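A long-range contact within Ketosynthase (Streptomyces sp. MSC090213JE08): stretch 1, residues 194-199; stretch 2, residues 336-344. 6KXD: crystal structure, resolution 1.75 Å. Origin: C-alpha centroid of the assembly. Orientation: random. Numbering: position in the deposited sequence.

Stretch 1, residues 194-199: CGGADA
Stretch 2 (336-344) HSMGAASAL

Residues 194-198 form an extended strand (Ala197 phi/psi -156/141, Asp198 -157/165) that packs against a turn at 337-340 leading into a helix that includes 341-344. The register is set by two CA-CA approaches, 4.2 Å for Gly196-Ala340 and 4.9 Å for Gly195-Ala343, so advancing along the strand means moving back along stretch 2. Together the stretches bury 256 Å².

One hydrogen bond crosses the interface: Gly339 N donates to Asp198 OD2 (3.1 Å, 152° at the hydrogen). Asp198 CB points toward the turn, with chi1 at -126°, between wells, and chi2 at -57°; OD1 accepts from Ala199 N (3.2 Å, 140°). The turn presents Gly339 N after Met338 adopts phi/psi 56/-123, and is braced by Ala340 N to Ser337 O (2.9 Å) and Ala341 N to Met338 O (2.8 Å).

A CA-H...O contact joins Gly196 CA to Gly339 O (3.5 Å, 155° at the hydrogen). Glycine suits this position because an ideal CB on Gly196 would lie 2.1 Å from Gly339 O, a clash.

The remaining contact is close packing. Ala343 CB points toward the strand, 3.4 Å from Gly196 N and 3.7 Å from Gly195 C; its small methyl fits against the backbone. Gly196 C lies 3.7 Å from Ala340 CA, while Ala197 CB points away.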

# COMPACT_ATOMS: atom_id res chain seq x y z
N CYS A 194 9.73 -5.85 6.44
CA CYS A 194 9.28 -4.66 5.82
C CYS A 194 10.17 -4.31 4.64
O CYS A 194 11.36 -4.42 4.71
CB CYS A 194 9.36 -3.51 6.79
SG CYS A 194 8.46 -3.87 8.30
N GLY A 195 9.57 -3.81 3.57
CA GLY A 195 10.37 -3.24 2.52
C GLY A 195 9.53 -2.84 1.35
O GLY A 195 8.45 -2.26 1.46
N GLY A 196 10.05 -3.17 0.17
CA GLY A 196 9.41 -2.84 -1.06
C GLY A 196 10.03 -3.61 -2.18
O GLY A 196 11.12 -4.16 -2.03
N ALA A 197 9.27 -3.70 -3.25
CA ALA A 197 9.57 -4.54 -4.39
C ALA A 197 8.87 -3.96 -5.60
O ALA A 197 7.73 -3.52 -5.50
CB ALA A 197 9.05 -5.93 -4.16
N ASP A 198 9.54 -4.00 -6.76
CA ASP A 198 8.92 -3.70 -7.99
C ASP A 198 9.71 -4.35 -9.13
O ASP A 198 10.82 -4.78 -8.92
CB ASP A 198 8.88 -2.20 -8.24
CG ASP A 198 7.47 -1.76 -8.51
OD1 ASP A 198 6.83 -2.32 -9.47
OD2 ASP A 198 7.01 -0.95 -7.71
N ALA A 199 9.09 -4.41 -10.29
CA ALA A 199 9.70 -5.01 -11.44
C ALA A 199 9.57 -4.04 -12.60
O ALA A 199 8.51 -3.47 -12.82
CB ALA A 199 9.04 -6.32 -11.75
N HIS A 336 15.58 4.49 -10.53
CA HIS A 336 14.40 4.66 -9.69
C HIS A 336 13.70 3.30 -9.61
O HIS A 336 12.99 2.94 -10.55
CB HIS A 336 13.50 5.75 -10.27
CG HIS A 336 12.40 6.12 -9.34
ND1 HIS A 336 12.06 5.32 -8.25
CD2 HIS A 336 11.57 7.18 -9.31
CE1 HIS A 336 11.04 5.88 -7.60
NE2 HIS A 336 10.72 7.03 -8.24
N SER A 337 13.91 2.59 -8.50
CA SER A 337 13.42 1.21 -8.35
C SER A 337 12.00 1.20 -7.76
O SER A 337 11.56 0.21 -7.17
CB SER A 337 14.37 0.38 -7.56
OG SER A 337 14.58 0.89 -6.27
N MET A 338 11.28 2.32 -7.94
CA MET A 338 9.86 2.42 -7.69
C MET A 338 9.58 1.99 -6.24
O MET A 338 10.15 2.55 -5.26
CB MET A 338 9.12 1.60 -8.75
CG MET A 338 9.41 2.03 -10.18
SD MET A 338 9.26 3.85 -10.40
CE MET A 338 9.92 3.98 -12.06
N GLY A 339 8.73 0.99 -6.04
CA GLY A 339 8.33 0.63 -4.69
C GLY A 339 9.50 0.13 -3.87
O GLY A 339 9.51 0.26 -2.64
N ALA A 340 10.54 -0.33 -4.56
CA ALA A 340 11.72 -0.79 -3.84
C ALA A 340 12.62 0.38 -3.41
O ALA A 340 13.55 0.19 -2.62
CB ALA A 340 12.48 -1.76 -4.69
N ALA A 341 12.38 1.56 -3.98
CA ALA A 341 13.40 2.59 -3.93
C ALA A 341 13.72 2.95 -2.49
O ALA A 341 14.88 2.87 -2.12
CB ALA A 341 13.03 3.78 -4.74
N SER A 342 12.71 3.28 -1.68
CA SER A 342 12.99 3.73 -0.35
C SER A 342 13.44 2.58 0.55
O SER A 342 14.10 2.82 1.53
CB SER A 342 11.81 4.51 0.26
OG SER A 342 10.58 3.82 0.12
N ALA A 343 13.07 1.33 0.21
CA ALA A 343 13.48 0.19 0.99
C ALA A 343 14.97 -0.07 0.76
O ALA A 343 15.71 -0.24 1.74
CB ALA A 343 12.66 -1.02 0.63
N LEU A 344 15.36 -0.06 -0.51
CA LEU A 344 16.80 -0.15 -0.92
C LEU A 344 17.58 1.04 -0.36
O LEU A 344 18.64 0.85 0.18
CB LEU A 344 16.92 -0.28 -2.43
CG LEU A 344 16.47 -1.64 -2.98
CD1 LEU A 344 16.35 -1.64 -4.50
CD2 LEU A 344 17.37 -2.77 -2.46